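Local structure of chitosanase (Bacillus subtilis subsp. subtilis str. 168, 7C6C) at residues 28-33 with 39-44; 157-162 with 189-194; 8-13 with 227-232; 73-78 with 84-89; 129-134 with 138-143. The protein hydrolyses internal beta-(1->4) bonds between glucosamine units of partly acetylated chitosan and probably helps in defence against fungi by breaking down their cell walls. All blocks are in the same frame, centred on the assembly; numbering follows the deposited sequence.

Contact 1: 28-33 with 39-44; sequences GYVERL and YTCGRA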
# COMPACT_ATOMS: atom_id res chain seq x y z
N GLY A 28 5.14 -13.11 4.44
CA GLY A 28 4.33 -14.21 4.92
C GLY A 28 3.10 -13.82 5.67
O GLY A 28 2.33 -14.69 6.08
N TYR A 29 2.87 -12.52 5.85
CA TYR A 29 1.75 -12.03 6.65
C TYR A 29 0.41 -12.42 6.03
O TYR A 29 0.19 -12.25 4.83
CB TYR A 29 1.86 -10.51 6.67
CG TYR A 29 0.71 -9.79 7.32
CD1 TYR A 29 0.54 -9.83 8.69
CD2 TYR A 29 -0.17 -9.02 6.56
CE1 TYR A 29 -0.50 -9.14 9.30
CE2 TYR A 29 -1.21 -8.34 7.15
CZ TYR A 29 -1.36 -8.40 8.53
OH TYR A 29 -2.38 -7.71 9.13
N VAL A 30 -0.50 -12.91 6.86
CA VAL A 30 -1.90 -13.10 6.48
C VAL A 30 -2.76 -12.81 7.69
O VAL A 30 -2.52 -13.39 8.76
CB VAL A 30 -2.23 -14.52 5.97
CG1 VAL A 30 -3.71 -14.61 5.61
CG2 VAL A 30 -1.38 -14.91 4.79
N GLU A 31 -3.76 -11.95 7.54
CA GLU A 31 -4.68 -11.65 8.62
C GLU A 31 -6.03 -11.22 8.06
O GLU A 31 -6.09 -10.50 7.07
CB GLU A 31 -4.11 -10.52 9.48
CG GLU A 31 -4.79 -10.38 10.83
CD GLU A 31 -4.10 -9.38 11.74
OE1 GLU A 31 -3.14 -8.71 11.30
OE2 GLU A 31 -4.52 -9.27 12.91
N ARG A 32 -7.10 -11.66 8.72
CA ARG A 32 -8.43 -11.12 8.49
C ARG A 32 -8.57 -9.85 9.32
O ARG A 32 -8.47 -9.91 10.55
CB ARG A 32 -9.45 -12.12 9.02
CG ARG A 32 -10.35 -12.76 8.02
CD ARG A 32 -11.55 -13.42 8.73
NE ARG A 32 -12.70 -12.51 8.83
CZ ARG A 32 -13.52 -12.22 7.83
NH1 ARG A 32 -13.38 -12.81 6.64
NH2 ARG A 32 -14.49 -11.34 8.00
N LEU A 33 -8.81 -8.72 8.68
CA LEU A 33 -8.93 -7.45 9.40
C LEU A 33 -10.36 -7.03 9.64
O LEU A 33 -10.59 -6.00 10.27
CB LEU A 33 -8.16 -6.35 8.67
CG LEU A 33 -6.67 -6.65 8.53
CD1 LEU A 33 -5.97 -5.55 7.75
CD2 LEU A 33 -6.00 -6.85 9.90
N TYR A 39 -9.05 -11.84 3.49
CA TYR A 39 -7.71 -11.92 4.05
C TYR A 39 -6.84 -10.84 3.43
O TYR A 39 -6.88 -10.61 2.21
CB TYR A 39 -7.06 -13.26 3.73
CG TYR A 39 -7.40 -14.43 4.63
CD1 TYR A 39 -7.31 -14.33 6.01
CD2 TYR A 39 -7.77 -15.65 4.08
CE1 TYR A 39 -7.59 -15.42 6.82
CE2 TYR A 39 -8.05 -16.73 4.87
CZ TYR A 39 -7.96 -16.62 6.24
OH TYR A 39 -8.23 -17.72 7.02
N THR A 40 -6.01 -10.21 4.27
CA THR A 40 -4.97 -9.27 3.86
C THR A 40 -3.62 -9.97 3.97
O THR A 40 -3.31 -10.54 5.02
CB THR A 40 -5.04 -8.05 4.78
OG1 THR A 40 -6.32 -7.43 4.64
CG2 THR A 40 -3.98 -7.02 4.44
N CYS A 41 -2.83 -9.94 2.89
CA CYS A 41 -1.74 -10.89 2.71
C CYS A 41 -0.47 -10.24 2.19
O CYS A 41 -0.50 -9.42 1.27
CB CYS A 41 -2.15 -11.96 1.69
SG CYS A 41 -3.76 -12.73 1.95
N GLY A 42 0.67 -10.67 2.74
CA GLY A 42 1.94 -10.36 2.11
C GLY A 42 2.34 -8.89 2.15
O GLY A 42 1.81 -8.08 2.91
N ARG A 43 3.31 -8.57 1.29
CA ARG A 43 4.03 -7.30 1.42
C ARG A 43 3.13 -6.10 1.20
O ARG A 43 3.34 -5.05 1.82
CB ARG A 43 5.24 -7.25 0.48
CG ARG A 43 4.92 -7.36 -1.01
CD ARG A 43 6.09 -6.93 -1.89
NE ARG A 43 6.32 -5.50 -1.75
CZ ARG A 43 7.42 -4.87 -2.16
NH1 ARG A 43 8.38 -5.56 -2.76
NH2 ARG A 43 7.55 -3.57 -1.97
N ALA A 44 2.15 -6.21 0.31
CA ALA A 44 1.30 -5.08 -0.04
C ALA A 44 -0.06 -5.14 0.63
O ALA A 44 -0.93 -4.33 0.31
CB ALA A 44 1.13 -5.00 -1.55
O HOH W 1 -8.68 -8.12 5.80
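A chi1 of 180° swings Val30 CG1 away from its own nitrogen, while the ring of Tyr39 is turned back beside its own (chi1 -83°), bringing methyl and ring together. CG1 sits off-centre in a CH-pi contact, 4.1 Å from the Tyr39 ring centroid, and comes within 4.1 Å of Cys41 SG. Arg32 CG touches the CD1-CE1 side of the same ring. Apolar Val30 and Cys41 suit this face because helix 93-99 covers it, with Trp97 on both and Phe93 on Cys41.

The strands of this antiparallel hairpin are tied at the Glu31-Thr40 pair, where Glu31 N gives to Thr40 O at 2.9 Å and Thr40 N to Glu31 O at 2.8 Å. A further bond from Gly42 N to Tyr29 O, 2.7 Å, follows where the chain turns through positive phi, a conformation easy for glycine.

On the opposite face Thr40 offers both branches: CG2 meets Tyr29 CE2, and OG1 lies against Leu33 CD1 while donating to a water that also takes the Leu33 N-H. Tyr29 OH gives a short bond, 2.5 Å, to Glu31 OE1 on its anti side. Side chain to side chain, Thr40 lies about 5 Å from the predicted proton donor Glu19 and Leu33 about 4 Å from the likely nucleophile Asp35, consistent with the hairpin lining the catalytic cleft, its Thr40 hydroxyl satisfied by the water.

Contact 2: 157-162 with 189-194; sequences YALIKR and YDDLMN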
# COMPACT_ATOMS: atom_id res chain seq x y z
N TYR A 157 -6.39 7.90 -6.92
CA TYR A 157 -6.60 9.02 -7.82
C TYR A 157 -7.69 9.97 -7.32
O TYR A 157 -7.62 11.17 -7.58
CB TYR A 157 -6.87 8.53 -9.25
CG TYR A 157 -6.85 9.63 -10.29
CD1 TYR A 157 -5.83 10.57 -10.34
CD2 TYR A 157 -7.87 9.73 -11.24
CE1 TYR A 157 -5.82 11.58 -11.28
CE2 TYR A 157 -7.87 10.73 -12.19
CZ TYR A 157 -6.84 11.65 -12.21
OH TYR A 157 -6.83 12.65 -13.15
N ALA A 158 -8.69 9.45 -6.60
CA ALA A 158 -9.67 10.34 -5.97
C ALA A 158 -8.99 11.30 -5.00
O ALA A 158 -9.33 12.48 -4.94
CB ALA A 158 -10.75 9.53 -5.26
N LEU A 159 -8.02 10.80 -4.23
CA LEU A 159 -7.29 11.67 -3.31
C LEU A 159 -6.45 12.70 -4.06
O LEU A 159 -6.38 13.86 -3.65
CB LEU A 159 -6.40 10.83 -2.39
CG LEU A 159 -7.13 9.83 -1.49
CD1 LEU A 159 -6.16 9.18 -0.54
CD2 LEU A 159 -8.28 10.48 -0.72
N ILE A 160 -5.80 12.29 -5.15
CA ILE A 160 -5.03 13.23 -5.96
C ILE A 160 -5.93 14.34 -6.48
O ILE A 160 -5.61 15.53 -6.38
CB ILE A 160 -4.30 12.50 -7.11
CG1 ILE A 160 -3.15 11.64 -6.58
CG2 ILE A 160 -3.78 13.51 -8.14
CD1 ILE A 160 -2.54 10.76 -7.64
N LYS A 161 -7.08 13.97 -7.04
CA LYS A 161 -7.98 14.97 -7.62
C LYS A 161 -8.53 15.91 -6.55
O LYS A 161 -8.63 17.12 -6.77
CB LYS A 161 -9.11 14.30 -8.39
CG LYS A 161 -8.66 13.69 -9.71
CD LYS A 161 -9.83 13.13 -10.51
CE LYS A 161 -10.48 11.96 -9.80
NZ LYS A 161 -11.59 11.38 -10.62
N ARG A 162 -8.88 15.37 -5.38
CA ARG A 162 -9.38 16.23 -4.31
C ARG A 162 -8.30 17.19 -3.83
O ARG A 162 -8.59 18.35 -3.51
CB ARG A 162 -9.94 15.40 -3.16
CG ARG A 162 -11.23 14.70 -3.53
CD ARG A 162 -12.19 14.59 -2.37
NE ARG A 162 -11.74 13.64 -1.36
CZ ARG A 162 -11.99 12.33 -1.40
NH1 ARG A 162 -12.68 11.81 -2.40
NH2 ARG A 162 -11.54 11.55 -0.43
N TYR A 189 -5.61 12.10 5.40
CA TYR A 189 -6.06 11.98 6.78
C TYR A 189 -7.58 11.99 6.87
O TYR A 189 -8.18 11.15 7.54
CB TYR A 189 -5.47 13.11 7.62
CG TYR A 189 -5.94 13.10 9.06
CD1 TYR A 189 -5.26 12.37 10.02
CD2 TYR A 189 -7.08 13.81 9.45
CE1 TYR A 189 -5.69 12.34 11.34
CE2 TYR A 189 -7.51 13.78 10.76
CZ TYR A 189 -6.82 13.05 11.70
OH TYR A 189 -7.24 13.02 13.01
N ASP A 190 -8.21 12.95 6.19
CA ASP A 190 -9.66 13.05 6.23
C ASP A 190 -10.31 11.80 5.66
O ASP A 190 -11.33 11.33 6.17
CB ASP A 190 -10.12 14.28 5.44
CG ASP A 190 -9.78 15.59 6.14
OD1 ASP A 190 -9.50 15.56 7.36
OD2 ASP A 190 -9.79 16.63 5.46
N ASP A 191 -9.72 11.23 4.61
CA ASP A 191 -10.30 10.03 4.02
C ASP A 191 -10.15 8.83 4.93
O ASP A 191 -11.06 7.99 5.01
CB ASP A 191 -9.65 9.76 2.66
CG ASP A 191 -10.35 8.66 1.91
OD1 ASP A 191 -11.54 8.87 1.60
OD2 ASP A 191 -9.75 7.60 1.66
N LEU A 192 -9.02 8.72 5.63
CA LEU A 192 -8.82 7.61 6.56
C LEU A 192 -9.76 7.71 7.75
O LEU A 192 -10.20 6.68 8.29
CB LEU A 192 -7.37 7.56 7.03
CG LEU A 192 -6.34 7.17 5.96
CD1 LEU A 192 -4.94 7.37 6.51
CD2 LEU A 192 -6.57 5.74 5.48
N MET A 193 -10.09 8.93 8.18
CA MET A 193 -10.97 9.12 9.33
C MET A 193 -12.43 8.89 8.98
O MET A 193 -13.19 8.43 9.82
CB MET A 193 -10.77 10.53 9.90
CG MET A 193 -9.42 10.67 10.58
SD MET A 193 -9.24 9.66 12.06
CE MET A 193 -10.16 10.63 13.25
N ASN A 194 -12.84 9.20 7.75
CA ASN A 194 -14.24 9.08 7.35
C ASN A 194 -14.32 8.61 5.91
O ASN A 194 -14.74 9.36 5.01
CB ASN A 194 -14.99 10.40 7.57
CG ASN A 194 -15.16 10.72 9.04
OD1 ASN A 194 -15.92 10.05 9.75
ND2 ASN A 194 -14.47 11.75 9.51
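Asp191 lies across both Leu159 and Arg162, meeting each side chain at about a right angle. Its CG is anti to the backbone N (chi1 -171°), which sends the carboxylate out from helix 177-193 toward helix 156-167. Leu159 supplies the apolar half of the contact: CD2 rests 3.7 Å from Asp191 CB and 3.8 Å from Asp191 CG, so the branched leucine tip packs on the aspartate stem.

One turn later, Arg162 bends at chi2 and chi3 to bring NH2 within 3.4 Å of Asp191 OD1. The oxygen is at the guanidinium edge, but the two flat groups are turned 50° apart and the N-H...O angle is only 126°, making this a weak, long salt bridge. Arg162 is held more firmly through NH1 by Pro153 O. Its charge may ease the closeness of Asp191 OD1 to Asp154 OD1. With His147 of helix 134-147 touching both Leu159 and Asp191, this is buried helix-to-helix packing in the largely alpha-helical fold of the GH46 chitosanases, a family of the lysozyme clan.

Contact 3: 8-13 with 227-232; sequences KRRAEQ and GPIHVR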
# COMPACT_ATOMS: atom_id res chain seq x y z
N LYS A 8 13.61 4.07 -2.86
CA LYS A 8 12.54 3.08 -2.97
C LYS A 8 12.55 2.15 -1.76
O LYS A 8 11.49 1.82 -1.21
CB LYS A 8 12.69 2.28 -4.27
CG LYS A 8 11.48 1.42 -4.62
CD LYS A 8 11.60 0.85 -6.03
CE LYS A 8 10.42 -0.03 -6.41
NZ LYS A 8 10.48 -1.38 -5.78
N ARG A 9 13.74 1.70 -1.34
CA ARG A 9 13.83 0.87 -0.14
C ARG A 9 13.28 1.61 1.07
O ARG A 9 12.51 1.04 1.85
CB ARG A 9 15.28 0.45 0.11
CG ARG A 9 15.43 -0.37 1.38
CD ARG A 9 16.87 -0.68 1.77
NE ARG A 9 17.76 0.47 1.66
CZ ARG A 9 17.85 1.47 2.53
NH1 ARG A 9 17.09 1.49 3.63
NH2 ARG A 9 18.72 2.45 2.29
N ARG A 10 13.67 2.88 1.24
CA ARG A 10 13.18 3.64 2.39
C ARG A 10 11.66 3.78 2.36
O ARG A 10 10.99 3.63 3.39
CB ARG A 10 13.86 5.01 2.43
CG ARG A 10 15.35 4.91 2.69
CD ARG A 10 16.04 6.25 2.81
NE ARG A 10 17.47 6.01 3.03
CZ ARG A 10 18.44 6.46 2.25
NH1 ARG A 10 18.18 7.23 1.21
NH2 ARG A 10 19.69 6.13 2.54
N ALA A 11 11.10 4.07 1.18
CA ALA A 11 9.65 4.16 1.04
C ALA A 11 8.99 2.86 1.44
O ALA A 11 7.95 2.86 2.12
CB ALA A 11 9.30 4.50 -0.41
N GLU A 12 9.57 1.73 1.03
CA GLU A 12 8.99 0.43 1.34
C GLU A 12 9.13 0.09 2.82
O GLU A 12 8.24 -0.55 3.40
CB GLU A 12 9.62 -0.64 0.45
CG GLU A 12 9.21 -0.44 -1.00
CD GLU A 12 9.95 -1.30 -2.00
OE1 GLU A 12 11.06 -1.79 -1.69
OE2 GLU A 12 9.43 -1.47 -3.13
N GLN A 13 10.23 0.49 3.46
CA GLN A 13 10.37 0.24 4.89
C GLN A 13 9.42 1.10 5.71
O GLN A 13 8.93 0.65 6.76
CB GLN A 13 11.83 0.40 5.31
CG GLN A 13 12.69 -0.68 4.70
CD GLN A 13 14.11 -0.66 5.19
OE1 GLN A 13 14.47 0.14 6.07
NE2 GLN A 13 14.95 -1.53 4.64
N GLY A 227 18.90 9.11 4.12
CA GLY A 227 18.98 8.35 5.34
C GLY A 227 20.20 8.69 6.17
O GLY A 227 21.14 9.34 5.70
N PRO A 228 20.22 8.24 7.44
CA PRO A 228 19.16 7.48 8.09
C PRO A 228 17.94 8.33 8.39
O PRO A 228 18.06 9.55 8.58
CB PRO A 228 19.81 7.03 9.40
CG PRO A 228 20.83 8.09 9.69
CD PRO A 228 21.37 8.48 8.34
N ILE A 229 16.78 7.68 8.44
CA ILE A 229 15.53 8.28 8.87
C ILE A 229 15.16 7.66 10.21
O ILE A 229 15.22 6.44 10.37
CB ILE A 229 14.41 8.01 7.85
CG1 ILE A 229 14.70 8.76 6.54
CG2 ILE A 229 13.04 8.38 8.43
CD1 ILE A 229 13.80 8.34 5.39
N HIS A 230 14.79 8.50 11.17
CA HIS A 230 14.24 8.01 12.43
C HIS A 230 12.75 8.27 12.47
O HIS A 230 12.30 9.40 12.29
CB HIS A 230 14.95 8.63 13.63
CG HIS A 230 16.39 8.25 13.70
ND1 HIS A 230 17.39 9.04 13.18
CD2 HIS A 230 16.99 7.14 14.17
CE1 HIS A 230 18.56 8.44 13.36
NE2 HIS A 230 18.34 7.28 13.96
N VAL A 231 11.99 7.21 12.71
CA VAL A 231 10.56 7.28 12.91
C VAL A 231 10.31 7.23 14.41
O VAL A 231 10.83 6.35 15.10
CB VAL A 231 9.86 6.11 12.20
CG1 VAL A 231 8.38 6.07 12.57
CG2 VAL A 231 10.04 6.24 10.70
N ARG A 232 9.53 8.18 14.91
CA ARG A 232 9.15 8.20 16.33
C ARG A 232 7.64 8.42 16.38
O ARG A 232 7.15 9.53 16.15
CB ARG A 232 9.92 9.25 17.13
CG ARG A 232 11.37 8.81 17.38
CD ARG A 232 12.14 9.68 18.42
NE ARG A 232 13.59 9.53 18.21
CZ ARG A 232 14.23 10.13 17.21
NH1 ARG A 232 13.57 10.96 16.42
NH2 ARG A 232 15.51 9.89 16.99
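Arg10 meets Gly227 by laying its flat guanidinium over the glycine backbone. Gly227 N stands 3.3 Å above the plane, over its centre, with Arg10 CZ as its closest atom; both sides are donors, so this is face-on packing and not a hydrogen bond. Glycine suits the place because its bare CA lets the group lie close, with Arg10 NE only 3.6 Å from Gly227 CA. The chain then passes through a cis peptide bond into Pro228.

Apolar contact is slight: the aliphatic part of the arginine, extended from CG to NE, brings CD to 4.0 Å from CD1 of the buried Ile229. A long side chain that is apolar in the middle and charged at the end serves both purposes.

The polar bonds are made by NE and NH1. NE forms a salt bridge with the chain-terminal carboxylate of Lys242, with which Arg9 NH1 also pairs, and NH1 gives to Leu225 O; two such bonds probably fix the group's rotation, with a face toward Gly227.

Helix 5-20 is thereby joined to the C-terminal beta hairpin formed by strands 229-233 and 237-241, bringing the two ends of the chain together.

Contact 4: 73-78 with 84-89; sequences LPELRR and SDDTSN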
# COMPACT_ATOMS: atom_id res chain seq x y z
N LEU A 73 -7.07 -21.40 -6.20
CA LEU A 73 -7.43 -20.50 -7.30
C LEU A 73 -8.93 -20.43 -7.56
O LEU A 73 -9.44 -19.32 -7.76
CB LEU A 73 -6.64 -20.84 -8.57
CG LEU A 73 -5.19 -20.36 -8.57
CD1 LEU A 73 -4.43 -20.98 -9.73
CD2 LEU A 73 -5.13 -18.85 -8.64
N PRO A 74 -9.69 -21.54 -7.61
CA PRO A 74 -11.13 -21.38 -7.90
C PRO A 74 -11.84 -20.52 -6.88
O PRO A 74 -12.65 -19.66 -7.25
CB PRO A 74 -11.63 -22.83 -7.93
CG PRO A 74 -10.42 -23.64 -8.35
CD PRO A 74 -9.27 -22.95 -7.65
N GLU A 75 -11.55 -20.70 -5.58
CA GLU A 75 -12.19 -19.87 -4.57
C GLU A 75 -11.68 -18.44 -4.63
O GLU A 75 -12.47 -17.49 -4.54
CB GLU A 75 -12.00 -20.47 -3.18
CG GLU A 75 -12.61 -19.64 -2.06
CD GLU A 75 -14.14 -19.58 -2.08
OE1 GLU A 75 -14.79 -20.32 -2.85
OE2 GLU A 75 -14.69 -18.79 -1.30
N LEU A 76 -10.37 -18.24 -4.79
CA LEU A 76 -9.85 -16.88 -4.91
C LEU A 76 -10.49 -16.17 -6.09
O LEU A 76 -10.78 -14.97 -6.03
CB LEU A 76 -8.33 -16.90 -5.05
CG LEU A 76 -7.57 -17.37 -3.82
CD1 LEU A 76 -6.12 -17.65 -4.19
CD2 LEU A 76 -7.65 -16.34 -2.67
N ARG A 77 -10.71 -16.89 -7.19
CA ARG A 77 -11.33 -16.29 -8.37
C ARG A 77 -12.77 -15.88 -8.07
O ARG A 77 -13.21 -14.78 -8.42
CB ARG A 77 -11.26 -17.27 -9.54
CG ARG A 77 -11.57 -16.64 -10.88
CD ARG A 77 -11.70 -17.68 -11.99
NE ARG A 77 -10.58 -18.62 -12.00
CZ ARG A 77 -9.38 -18.35 -12.49
NH1 ARG A 77 -9.13 -17.16 -13.04
NH2 ARG A 77 -8.42 -19.27 -12.43
N ARG A 78 -13.53 -16.76 -7.41
CA ARG A 78 -14.90 -16.43 -7.05
C ARG A 78 -14.96 -15.26 -6.08
O ARG A 78 -15.84 -14.40 -6.19
CB ARG A 78 -15.57 -17.65 -6.42
CG ARG A 78 -16.97 -17.39 -5.92
CD ARG A 78 -17.77 -18.67 -5.75
NE ARG A 78 -17.18 -19.58 -4.78
CZ ARG A 78 -17.80 -20.65 -4.30
NH1 ARG A 78 -19.03 -20.92 -4.71
NH2 ARG A 78 -17.21 -21.44 -3.41
N SER A 84 -15.91 -10.40 -2.40
CA SER A 84 -16.44 -11.02 -1.19
C SER A 84 -15.42 -11.05 -0.06
O SER A 84 -14.23 -11.31 -0.28
CB SER A 84 -16.86 -12.44 -1.53
OG SER A 84 -17.20 -13.14 -0.36
N ASP A 85 -15.91 -10.84 1.16
CA ASP A 85 -15.16 -10.91 2.41
C ASP A 85 -15.09 -12.33 2.97
O ASP A 85 -14.46 -12.55 4.00
CB ASP A 85 -15.85 -9.97 3.41
CG ASP A 85 -15.14 -9.87 4.75
OD1 ASP A 85 -13.97 -9.44 4.80
OD2 ASP A 85 -15.80 -10.15 5.78
N ASP A 86 -15.71 -13.30 2.30
CA ASP A 86 -15.76 -14.68 2.80
C ASP A 86 -14.37 -15.28 2.88
O ASP A 86 -13.62 -15.30 1.89
CB ASP A 86 -16.61 -15.48 1.82
CG ASP A 86 -16.98 -16.87 2.32
OD1 ASP A 86 -16.70 -17.24 3.48
OD2 ASP A 86 -17.62 -17.59 1.52
N THR A 87 -14.02 -15.81 4.05
CA THR A 87 -12.81 -16.62 4.20
C THR A 87 -13.13 -18.03 4.65
O THR A 87 -12.21 -18.81 4.93
CB THR A 87 -11.76 -15.93 5.08
OG1 THR A 87 -12.33 -15.61 6.35
CG2 THR A 87 -11.26 -14.65 4.44
N SER A 88 -14.40 -18.40 4.69
CA SER A 88 -14.78 -19.71 5.21
C SER A 88 -14.45 -20.85 4.25
O SER A 88 -14.46 -22.01 4.68
CB SER A 88 -16.27 -19.72 5.55
OG SER A 88 -17.07 -19.69 4.38
N ASN A 89 -14.17 -20.57 2.98
CA ASN A 89 -13.80 -21.60 2.02
C ASN A 89 -12.33 -21.52 1.65
O ASN A 89 -11.94 -21.91 0.54
CB ASN A 89 -14.65 -21.52 0.74
CG ASN A 89 -16.09 -21.86 0.97
OD1 ASN A 89 -16.42 -22.87 1.60
ND2 ASN A 89 -16.98 -21.03 0.43
O HOH W 2 -13.80 -18.20 1.28
O HOH W 3 -17.19 -17.85 -1.17
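Glu75, on helix 73-82, meets Asn89 of the loop leading to helix 93-99. CB is 4.0 Å from Asn89 O, and CG, anti to the backbone N (chi1 179°), comes closer to the same oxygen, 3.5 Å. The chain then bends at chi2 (67°) so that CD lies 3.5 Å from Asn89 CB, the carboxylate plane turned 78° from the amide.

A carboxylate suits this place because its two oxygens serve different partners. Arg78, one turn along the helix, grips OE1 side-on: Arg78 NH2 meets the syn lone pair of Glu75 OE1 at 2.7 Å, and Arg78 NE reaches it from above the carboxylate plane at 3.2 Å. Glu75 OE2 lies 3.4 Å from Asn89 CB and accepts from two waters; one also donates to Asp86 OD2, the other accepts from Asn89 N and donates weakly to Asp86 O.

Glu75 OE2 and Asp86 OD2 are 4.2 Å apart, a like-charge approach that the shared water and the arginine probably make tolerable.

Contact 5: 129-134 with 138-143; sequences AGLKTA and AVMYDT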
# COMPACT_ATOMS: atom_id res chain seq x y z
N ALA A 129 1.14 14.28 -12.16
CA ALA A 129 0.97 15.41 -11.26
C ALA A 129 2.20 16.31 -11.19
O ALA A 129 2.17 17.32 -10.48
CB ALA A 129 0.59 14.93 -9.86
N GLY A 130 3.27 15.96 -11.90
CA GLY A 130 4.47 16.77 -11.87
C GLY A 130 5.27 16.68 -10.59
O GLY A 130 6.03 17.60 -10.27
N LEU A 131 5.12 15.60 -9.83
CA LEU A 131 5.86 15.46 -8.58
C LEU A 131 7.33 15.24 -8.88
O LEU A 131 7.69 14.42 -9.73
CB LEU A 131 5.30 14.30 -7.76
CG LEU A 131 3.79 14.38 -7.48
CD1 LEU A 131 3.36 13.30 -6.52
CD2 LEU A 131 3.41 15.75 -6.95
N LYS A 132 8.20 16.00 -8.21
CA LYS A 132 9.63 15.85 -8.38
C LYS A 132 10.35 15.28 -7.17
O LYS A 132 11.47 14.78 -7.32
CB LYS A 132 10.27 17.19 -8.75
CG LYS A 132 9.82 17.74 -10.10
CD LYS A 132 10.51 19.06 -10.41
CE LYS A 132 10.19 19.55 -11.81
NZ LYS A 132 10.80 20.88 -12.08
N THR A 133 9.76 15.34 -5.98
CA THR A 133 10.49 14.95 -4.78
C THR A 133 10.31 13.47 -4.49
O THR A 133 9.24 12.89 -4.72
CB THR A 133 10.10 15.77 -3.55
OG1 THR A 133 8.75 15.45 -3.16
CG2 THR A 133 10.24 17.27 -3.79
N ALA A 134 11.36 12.87 -3.94
CA ALA A 134 11.27 11.48 -3.54
C ALA A 134 10.22 11.29 -2.44
O ALA A 134 9.50 10.28 -2.44
CB ALA A 134 12.63 10.98 -3.07
N ALA A 138 7.13 8.79 -2.55
CA ALA A 138 6.97 7.77 -1.51
C ALA A 138 5.59 7.84 -0.88
O ALA A 138 4.98 6.80 -0.57
CB ALA A 138 8.05 7.93 -0.45
N VAL A 139 5.07 9.05 -0.67
CA VAL A 139 3.71 9.18 -0.15
C VAL A 139 2.71 8.59 -1.14
O VAL A 139 1.77 7.89 -0.73
CB VAL A 139 3.39 10.65 0.19
CG1 VAL A 139 1.93 10.80 0.58
CG2 VAL A 139 4.30 11.16 1.31
N MET A 140 2.88 8.86 -2.44
CA MET A 140 1.97 8.29 -3.43
C MET A 140 2.02 6.76 -3.40
O MET A 140 0.98 6.10 -3.48
CB MET A 140 2.30 8.79 -4.84
CG MET A 140 2.20 10.29 -5.04
SD MET A 140 0.62 11.04 -4.61
CE MET A 140 1.08 11.92 -3.12
N TYR A 141 3.23 6.20 -3.30
CA TYR A 141 3.41 4.75 -3.28
C TYR A 141 2.68 4.14 -2.08
O TYR A 141 1.93 3.17 -2.22
CB TYR A 141 4.91 4.49 -3.22
CG TYR A 141 5.43 3.08 -3.40
CD1 TYR A 141 4.62 2.02 -3.80
CD2 TYR A 141 6.78 2.81 -3.16
CE1 TYR A 141 5.13 0.74 -3.95
CE2 TYR A 141 7.30 1.55 -3.31
CZ TYR A 141 6.47 0.52 -3.70
OH TYR A 141 6.99 -0.75 -3.87
N ASP A 142 2.88 4.71 -0.89
CA ASP A 142 2.19 4.20 0.29
C ASP A 142 0.68 4.35 0.14
O ASP A 142 -0.09 3.47 0.55
CB ASP A 142 2.65 4.94 1.54
CG ASP A 142 2.04 4.37 2.79
OD1 ASP A 142 2.39 3.23 3.14
OD2 ASP A 142 1.18 5.04 3.41
N THR A 143 0.23 5.46 -0.45
CA THR A 143 -1.20 5.71 -0.59
C THR A 143 -1.87 4.67 -1.47
O THR A 143 -2.93 4.14 -1.12
CB THR A 143 -1.44 7.12 -1.15
OG1 THR A 143 -0.89 8.09 -0.25
CG2 THR A 143 -2.93 7.39 -1.30
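Before Leu131 can reach Met140, the chain must leave helix 104-128, and it does so through Ala129 and Gly130. Gly130 takes a positive phi (73°), readily reached without a side chain, and two bonds back into the last turn make this a Schellman motif.

Leu131 then points inward. With its CG beside the backbone N (chi1 -55°), the two side chains cross at about a right angle, Leu131 CD1 lying 3.5 Å from Met140 CG and 4.0 Å from Met140 SD. Methionine, bent at both chi2 and chi3, is flexible enough to fold its thioether against the leucine methyl. Trp180 also touches Leu131, and Phe184 and Phe156 touch Met140, so the pair belongs to a core shared by several helices of this alpha-helical GH46 fold.

Lys132, long and charged, faces solvent, while its backbone N bonds to Glu177 OE1. Thr133 is the N-cap of helix 134-147: its OG1 caps the N-H of Ala136 and is also bonded to Glu177 OE2.

Ala134 opens the helix, and its carbonyl accepts from Ala138 N at 2.8 Å, with an N-H...O angle of 156°, the first i to i+4 bond of helix 134-147 between these segments. Small residues suit these two positions, where helix 5-20 lies close, Gln7 against Ala134 and Ala11 against Ala138.

In the fold
Contact 1 lies nearest the probable catalytic residues Glu19 and Asp35; contact 4 is farther out on the same side of the chain's centre, its Asp86 side chain about 12 Å from that of Asp35. Arg32 joins these two through a 2.8 Å salt bridge from NH2 to Asp85 OD2. Contacts 1, 3 and 5 converge at Glu12, whose OE2 meets Arg43 NH2 at 3.0 Å and Tyr141 OH at 2.6 Å. Contact 5 leads on to contact 2, where Leu159 CD1 packs 3.8 Å from Thr143 CG2. Contact 3 encloses all the others along the chain. Its Arg232 touches the bound hydroxybutanedioic acid, which is about 12 Å from the side chain of Ile229.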